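Local coordinates for glutamine aminotransferase class-II domain protein (Ruegeria pomeroyi, PDB 3MDN) that probably carries out glutamine-dependent amide nitrogen transfer, as a member of the class-II glutamine amidotransferases of the Ntn-hydrolase clan, at residues Ser81-Ser86 with Ala190-Gln195; Leu150-Glu155 with Gly163-Ala168. All coordinates share one frame; numbering follows the deposited sequence.

In the fold
From the N terminus, the chain first lays strands 6-10 and 47-51, between which strand 84-87 inserts as an inner strand of one antiparallel sheet; this strand brings in the first half of interaction 1. The chain then enters the second sheet through strands 104-106 and 109-114 before turning helical. Helices 144-154 and 161-179 are consecutive, and interaction 2 closes the short loop between them, nested wholly inside the much longer loop that interaction 1 closes when strand 185-192 returns to face strand 84-87. Interaction 1 thus joins the two sheets, interaction 2 a helix pair, and Phe-191 CE1 touches Leu-165 CD2 at 3.8 Å, linking both.

Interaction 1 of 2, residues Ser81-Ser86 with Ala190-Gln195; sequences SGLFLS and AFSDGQ
Leu-83 and Leu-85 face Ala-190, Ser-192 and Gly-194: strands 84-86 and 190-192 belong to different sheets, and Leu-83, at the corner before the first, meets the turn at Gly-194 after the second. The strand axes approach to 7.9 Å and run roughly antiparallel, 150° between their directions; this is face-to-face sheet packing, held by side chains and not by backbone pairing.

Leu-85 turns CD2 to the peptide that joins Ala-190 to Phe-191, 3.6 Å from Ala-190 O, while its CG lies 4.4 Å from Ala-190 CB. A branched side chain fills this space between sheets, and the small methyl of Ala-190 lets the backbone come close. Met-112 of strand 109-114 touches both residues. Leu-83 straddles the hydroxyl of Ser-192: its CD1 and CD2 both lie 3.3 Å from Ser-192 OG. The same CD1 also rests 3.5 Å from Gly-194 C, where the absence of a side chain suits a positive phi of 89°.

Ser-192 OG sits anti to its own backbone N (chi1 -173°), and in an ST turn accepts from Gly-194 N at 2.9 Å; the hydroxyl is also hydrogen-bonded to Thr-196 O. Asp-193 follows with an Asx turn, its OD1 met from above the carboxylate plane by Gln-195 N. On the other segment, Ser-81 OG accepts from Leu-83 N at 3.1 Å in a second ST turn, which helps to fix the corner from which Leu-83 projects.

Ser-192 OG, bonded to Gly-194 N and Thr-196 O, and Ser-81 OG, bonded to Leu-83 N and Tyr-51 O, are thus both satisfied, so a serine hydroxyl can lie buried under leucine methyls, and the attraction between these two segments is essentially van der Waals, consistent with the two stacked sheets of the alpha-beta-beta-alpha fold of Ntn hydrolases.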
ATOM      1  N   SER D  81       5.756   4.715 -24.514  1.00 25.26           N
ATOM      2  CA  SER D  81       4.999   3.700 -25.243  1.00 24.46           C
ATOM      3  C   SER D  81       4.193   4.330 -26.380  1.00 24.14           C
ATOM      4  O   SER D  81       3.769   5.482 -26.304  1.00 23.92           O
ATOM      5  CB  SER D  81       4.094   2.895 -24.294  1.00 24.54           C
ATOM      6  OG  SER D  81       3.307   1.948 -25.007  1.00 23.36           O
ATOM      7  N   GLY D  82       4.020   3.559 -27.445  1.00 23.77           N
ATOM      8  CA  GLY D  82       3.265   3.973 -28.594  1.00 23.55           C
ATOM      9  C   GLY D  82       1.864   3.394 -28.536  1.00 24.06           C
ATOM     10  O   GLY D  82       1.046   3.670 -29.418  1.00 22.77           O
ATOM     11  N   LEU D  83       1.569   2.617 -27.484  1.00 23.52           N
ATOM     12  CA  LEU D  83       0.225   2.066 -27.331  1.00 24.28           C
ATOM     13  C   LEU D  83      -0.032   1.759 -25.885  1.00 24.58           C
ATOM     14  O   LEU D  83       0.568   0.823 -25.323  1.00 24.28           O
ATOM     15  CB  LEU D  83       0.028   0.788 -28.175  1.00 24.18           C
ATOM     16  CG  LEU D  83      -1.393   0.594 -28.755  1.00 26.03           C
ATOM     17  CD1 LEU D  83      -1.449  -0.639 -29.683  1.00 26.29           C
ATOM     18  CD2 LEU D  83      -2.518   0.512 -27.699  1.00 24.34           C
ATOM     19  N   PHE D  84      -0.900   2.545 -25.256  1.00 24.16           N
ATOM     20  CA  PHE D  84      -1.204   2.277 -23.864  1.00 25.40           C
ATOM     21  C   PHE D  84      -2.614   2.715 -23.443  1.00 26.42           C
ATOM     22  O   PHE D  84      -3.255   3.477 -24.151  1.00 25.48           O
ATOM     23  CB  PHE D  84      -0.132   2.864 -22.937  1.00 24.08           C
ATOM     24  CG  PHE D  84       0.007   4.372 -23.010  1.00 23.49           C
ATOM     25  CD1 PHE D  84      -0.649   5.179 -22.106  1.00 21.32           C
ATOM     26  CD2 PHE D  84       0.838   4.966 -23.955  1.00 19.48           C
ATOM     27  CE1 PHE D  84      -0.494   6.554 -22.155  1.00 24.11           C
ATOM     28  CE2 PHE D  84       1.012   6.330 -24.008  1.00 18.81           C
ATOM     29  CZ  PHE D  84       0.349   7.133 -23.117  1.00 22.19           C
ATOM     30  N   LEU D  85      -3.047   2.233 -22.269  1.00 27.72           N
ATOM     31  CA  LEU D  85      -4.387   2.474 -21.725  1.00 29.44           C
ATOM     32  C   LEU D  85      -4.177   2.865 -20.272  1.00 30.57           C
ATOM     33  O   LEU D  85      -3.417   2.170 -19.579  1.00 29.46           O
ATOM     34  CB  LEU D  85      -5.195   1.161 -21.791  1.00 29.42           C
ATOM     35  CG  LEU D  85      -5.984   0.800 -23.075  1.00 32.05           C
ATOM     36  CD1 LEU D  85      -5.100   0.701 -24.284  1.00 33.14           C
ATOM     37  CD2 LEU D  85      -6.725  -0.534 -22.826  1.00 36.38           C
ATOM     38  N   SER D  86      -4.833   3.929 -19.801  1.00 31.57           N
ATOM     39  CA  SER D  86      -4.763   4.342 -18.400  1.00 34.46           C
ATOM     40  C   SER D  86      -6.098   4.840 -17.842  1.00 36.64           C
ATOM     41  O   SER D  86      -6.904   5.386 -18.599  1.00 36.44           O
ATOM     42  CB  SER D  86      -3.654   5.349 -18.159  1.00 34.24           C
ATOM     43  OG  SER D  86      -3.683   6.371 -19.107  1.00 38.22           O
ATOM     44  N   ALA D 190     -12.160   0.764 -23.728  1.00 25.32           N
ATOM     45  CA  ALA D 190     -10.993   0.793 -24.631  1.00 25.02           C
ATOM     46  C   ALA D 190     -10.244  -0.493 -24.465  1.00 25.14           C
ATOM     47  O   ALA D 190     -10.216  -1.067 -23.365  1.00 26.01           O
ATOM     48  CB  ALA D 190     -10.070   1.978 -24.322  1.00 25.95           C
ATOM     49  N   PHE D 191      -9.658  -0.987 -25.543  1.00 23.82           N
ATOM     50  CA  PHE D 191      -9.031  -2.297 -25.516  1.00 24.27           C
ATOM     51  C   PHE D 191      -8.065  -2.450 -26.702  1.00 23.95           C
ATOM     52  O   PHE D 191      -8.206  -1.754 -27.681  1.00 22.69           O
ATOM     53  CB  PHE D 191     -10.054  -3.450 -25.407  1.00 23.98           C
ATOM     54  CG  PHE D 191     -11.131  -3.447 -26.467  1.00 26.03           C
ATOM     55  CD1 PHE D 191     -12.231  -2.599 -26.375  1.00 25.87           C
ATOM     56  CD2 PHE D 191     -11.063  -4.318 -27.548  1.00 26.03           C
ATOM     57  CE1 PHE D 191     -13.214  -2.599 -27.367  1.00 28.12           C
ATOM     58  CE2 PHE D 191     -12.047  -4.325 -28.536  1.00 26.97           C
ATOM     59  CZ  PHE D 191     -13.127  -3.495 -28.439  1.00 24.86           C
ATOM     60  N   SER D 192      -7.054  -3.317 -26.566  1.00 24.93           N
ATOM     61  CA  SER D 192      -5.960  -3.430 -27.560  1.00 25.12           C
ATOM     62  C   SER D 192      -5.384  -4.820 -27.601  1.00 25.28           C
ATOM     63  O   SER D 192      -5.405  -5.556 -26.589  1.00 25.40           O
ATOM     64  CB  SER D 192      -4.810  -2.467 -27.218  1.00 25.50           C
ATOM     65  OG  SER D 192      -3.806  -2.441 -28.241  1.00 25.42           O
ATOM     66  N   ASP D 193      -4.809  -5.173 -28.743  1.00 25.48           N
ATOM     67  CA  ASP D 193      -4.046  -6.420 -28.851  1.00 25.92           C
ATOM     68  C   ASP D 193      -2.584  -6.078 -28.965  1.00 26.39           C
ATOM     69  O   ASP D 193      -1.776  -6.931 -29.262  1.00 26.63           O
ATOM     70  CB  ASP D 193      -4.484  -7.248 -30.071  1.00 26.48           C
ATOM     71  CG  ASP D 193      -4.460  -6.439 -31.375  1.00 26.10           C
ATOM     72  OD1 ASP D 193      -3.949  -5.288 -31.374  1.00 25.33           O
ATOM     73  OD2 ASP D 193      -4.969  -6.943 -32.401  1.00 26.25           O
ATOM     74  N   GLY D 194      -2.237  -4.816 -28.743  1.00 27.12           N
ATOM     75  CA  GLY D 194      -0.848  -4.407 -28.857  1.00 27.95           C
ATOM     76  C   GLY D 194      -0.438  -3.962 -30.244  1.00 29.22           C
ATOM     77  O   GLY D 194       0.682  -3.502 -30.424  1.00 30.52           O
ATOM     78  N   GLN D 195      -1.339  -4.092 -31.218  1.00 28.80           N
ATOM     79  CA  GLN D 195      -1.149  -3.525 -32.563  1.00 29.58           C
ATOM     80  C   GLN D 195      -2.230  -2.501 -32.969  1.00 27.74           C
ATOM     81  O   GLN D 195      -1.935  -1.458 -33.571  1.00 26.98           O
ATOM     82  CB  GLN D 195      -1.102  -4.657 -33.593  1.00 30.81           C
ATOM     83  CG  GLN D 195       0.295  -5.322 -33.749  1.00 34.53           C
ATOM     84  CD  GLN D 195       0.993  -4.823 -35.044  1.00 42.12           C
ATOM     85  OE1 GLN D 195       0.861  -5.433 -36.130  1.00 43.69           O
ATOM     86  NE2 GLN D 195       1.692  -3.687 -34.940  1.00 42.68           N
TER

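Interaction 2 of 2, residues Leu150-Glu155 with Gly163-Ala168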
ATOM      1  N   LEU D 150     -13.492 -10.975 -20.014  1.00 23.81           N
ATOM      2  CA  LEU D 150     -13.257 -12.430 -20.148  1.00 24.66           C
ATOM      3  C   LEU D 150     -14.337 -13.117 -20.979  1.00 23.99           C
ATOM      4  O   LEU D 150     -14.047 -14.073 -21.710  1.00 23.12           O
ATOM      5  CB  LEU D 150     -13.126 -13.077 -18.778  1.00 22.67           C
ATOM      6  CG  LEU D 150     -11.967 -12.466 -17.993  1.00 24.19           C
ATOM      7  CD1 LEU D 150     -11.898 -13.114 -16.646  1.00 21.67           C
ATOM      8  CD2 LEU D 150     -10.619 -12.609 -18.736  1.00 21.63           C
ATOM      9  N   LEU D 151     -15.572 -12.627 -20.847  1.00 24.60           N
ATOM     10  CA  LEU D 151     -16.667 -13.043 -21.737  1.00 25.75           C
ATOM     11  C   LEU D 151     -16.375 -12.711 -23.198  1.00 25.32           C
ATOM     12  O   LEU D 151     -16.703 -13.483 -24.085  1.00 26.17           O
ATOM     13  CB  LEU D 151     -17.983 -12.367 -21.371  1.00 26.57           C
ATOM     14  CG  LEU D 151     -18.947 -12.761 -20.243  1.00 29.24           C
ATOM     15  CD1 LEU D 151     -20.363 -12.472 -20.766  1.00 30.88           C
ATOM     16  CD2 LEU D 151     -18.877 -14.224 -19.863  1.00 29.19           C
ATOM     17  N   ALA D 152     -15.800 -11.543 -23.461  1.00 25.76           N
ATOM     18  CA  ALA D 152     -15.444 -11.193 -24.835  1.00 25.91           C
ATOM     19  C   ALA D 152     -14.332 -12.112 -25.373  1.00 26.07           C
ATOM     20  O   ALA D 152     -14.392 -12.540 -26.535  1.00 26.29           O
ATOM     21  CB  ALA D 152     -15.061  -9.712 -24.949  1.00 25.88           C
ATOM     22  N   LEU D 153     -13.328 -12.401 -24.547  1.00 25.10           N
ATOM     23  CA  LEU D 153     -12.352 -13.458 -24.894  1.00 25.72           C
ATOM     24  C   LEU D 153     -13.057 -14.784 -25.186  1.00 25.25           C
ATOM     25  O   LEU D 153     -12.818 -15.390 -26.238  1.00 24.90           O
ATOM     26  CB  LEU D 153     -11.247 -13.618 -23.823  1.00 25.46           C
ATOM     27  CG  LEU D 153     -10.224 -12.466 -23.897  1.00 27.67           C
ATOM     28  CD1 LEU D 153      -9.442 -12.241 -22.604  1.00 30.02           C
ATOM     29  CD2 LEU D 153      -9.271 -12.612 -25.100  1.00 28.74           C
ATOM     30  N   SER D 154     -13.941 -15.219 -24.280  1.00 25.55           N
ATOM     31  CA  SER D 154     -14.707 -16.478 -24.466  1.00 25.73           C
ATOM     32  C   SER D 154     -15.470 -16.471 -25.800  1.00 26.14           C
ATOM     33  O   SER D 154     -15.632 -17.515 -26.421  1.00 25.83           O
ATOM     34  CB  SER D 154     -15.692 -16.707 -23.310  1.00 25.29           C
ATOM     35  OG  SER D 154     -15.015 -16.626 -22.060  1.00 25.34           O
ATOM     36  N   GLU D 155     -15.899 -15.285 -26.235  1.00 25.74           N
ATOM     37  CA  GLU D 155     -16.644 -15.119 -27.487  1.00 26.38           C
ATOM     38  C   GLU D 155     -15.771 -14.870 -28.743  1.00 26.51           C
ATOM     39  O   GLU D 155     -16.295 -14.522 -29.778  1.00 26.89           O
ATOM     40  CB  GLU D 155     -17.663 -13.975 -27.358  1.00 26.10           C
ATOM     41  CG  GLU D 155     -18.861 -14.221 -26.417  1.00 28.40           C
ATOM     42  CD  GLU D 155     -19.852 -15.265 -26.964  1.00 29.70           C
ATOM     43  OE1 GLU D 155     -19.862 -15.527 -28.173  1.00 30.94           O
ATOM     44  OE2 GLU D 155     -20.615 -15.846 -26.179  1.00 32.33           O
ATOM     45  N   GLY D 163     -17.430  -8.478 -33.212  1.00 27.85           N
ATOM     46  CA  GLY D 163     -18.432  -9.535 -32.972  1.00 27.11           C
ATOM     47  C   GLY D 163     -18.373 -10.055 -31.539  1.00 27.22           C
ATOM     48  O   GLY D 163     -19.399 -10.223 -30.884  1.00 26.97           O
ATOM     49  N   ALA D 164     -17.166 -10.276 -31.027  1.00 26.97           N
ATOM     50  CA  ALA D 164     -17.015 -10.860 -29.685  1.00 26.85           C
ATOM     51  C   ALA D 164     -17.485  -9.893 -28.589  1.00 27.27           C
ATOM     52  O   ALA D 164     -18.175 -10.295 -27.667  1.00 27.24           O
ATOM     53  CB  ALA D 164     -15.598 -11.312 -29.442  1.00 26.43           C
ATOM     54  N   LEU D 165     -17.126  -8.618 -28.692  1.00 27.73           N
ATOM     55  CA  LEU D 165     -17.578  -7.679 -27.677  1.00 27.71           C
ATOM     56  C   LEU D 165     -19.108  -7.565 -27.761  1.00 27.20           C
ATOM     57  O   LEU D 165     -19.816  -7.600 -26.746  1.00 28.14           O
ATOM     58  CB  LEU D 165     -16.889  -6.319 -27.836  1.00 27.44           C
ATOM     59  CG  LEU D 165     -17.331  -5.310 -26.777  1.00 28.02           C
ATOM     60  CD1 LEU D 165     -16.906  -5.813 -25.393  1.00 30.70           C
ATOM     61  CD2 LEU D 165     -16.728  -3.974 -27.035  1.00 30.60           C
ATOM     62  N   ALA D 166     -19.604  -7.441 -28.989  1.00 27.89           N
ATOM     63  CA  ALA D 166     -21.046  -7.432 -29.305  1.00 26.55           C
ATOM     64  C   ALA D 166     -21.803  -8.595 -28.613  1.00 25.36           C
ATOM     65  O   ALA D 166     -22.846  -8.395 -27.966  1.00 24.38           O
ATOM     66  CB  ALA D 166     -21.251  -7.482 -30.824  1.00 26.66           C
ATOM     67  N   ARG D 167     -21.269  -9.802 -28.732  1.00 24.57           N
ATOM     68  CA  ARG D 167     -21.893 -10.982 -28.090  1.00 23.99           C
ATOM     69  C   ARG D 167     -21.795 -10.996 -26.544  1.00 23.86           C
ATOM     70  O   ARG D 167     -22.762 -11.363 -25.831  1.00 24.33           O
ATOM     71  CB  ARG D 167     -21.333 -12.275 -28.696  1.00 23.43           C
ATOM     72  CG  ARG D 167     -21.851 -12.600 -30.122  1.00 24.46           C
ATOM     73  CD  ARG D 167     -21.348 -13.996 -30.631  1.00 28.01           C
ATOM     74  NE  ARG D 167     -19.889 -14.041 -30.733  1.00 26.62           N
ATOM     75  CZ  ARG D 167     -19.206 -13.617 -31.792  1.00 25.62           C
ATOM     76  NH1 ARG D 167     -17.884 -13.669 -31.810  1.00 25.51           N
ATOM     77  NH2 ARG D 167     -19.846 -13.152 -32.841  1.00 25.72           N
ATOM     78  N   ALA D 168     -20.639 -10.619 -26.015  1.00 23.46           N
ATOM     79  CA  ALA D 168     -20.462 -10.544 -24.562  1.00 23.65           C
ATOM     80  C   ALA D 168     -21.448  -9.533 -23.951  1.00 24.25           C
ATOM     81  O   ALA D 168     -22.077  -9.788 -22.908  1.00 24.26           O
ATOM     82  CB  ALA D 168     -19.047 -10.148 -24.243  1.00 23.27           C
TER
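Glu-155 and Arg-167 bind at one end of two consecutive helices, 144-154 and 161-179, packed across a short loop; Ala-152 and Ala-168 pack closely, the axes of the short segments 150-154 and 163-168 approaching to 7.9 Å at 121°. The apolar part depends on small residues. Ala-168 CB fits against Leu-151 CB at 3.8 Å and Ala-152 N at 3.6 Å, while Ala-164 CB lies against Ala-152 O and Glu-155 O, 3.3 Å from the latter. Methyl groups on both sides permit such near backbones; Leu-165, whose CB points away, meets Ala-152 CB with its CA and, at 4.3 Å, with CD1.

The polar part begins where the first helix ends. The bend of Glu-155 at chi2 sets CD beside Arg-167 CB; OE1 then meets Arg-167 NE at 3.0 Å, a salt bridge with the carboxylate turned 55° from the guanidinium. Glu-155 also pairs with Arg-171 through OE2, and Arg-167 NH1 with Asp-160, whose OD1 accepts from Gly-163 N. Gly-163 O lies over the centre of one guanidinium face. In the guanidinium plane, Arg-167 NH1 donates an almost straight bond, 170° at the hydrogen, to Glu-155 O at 2.7 Å.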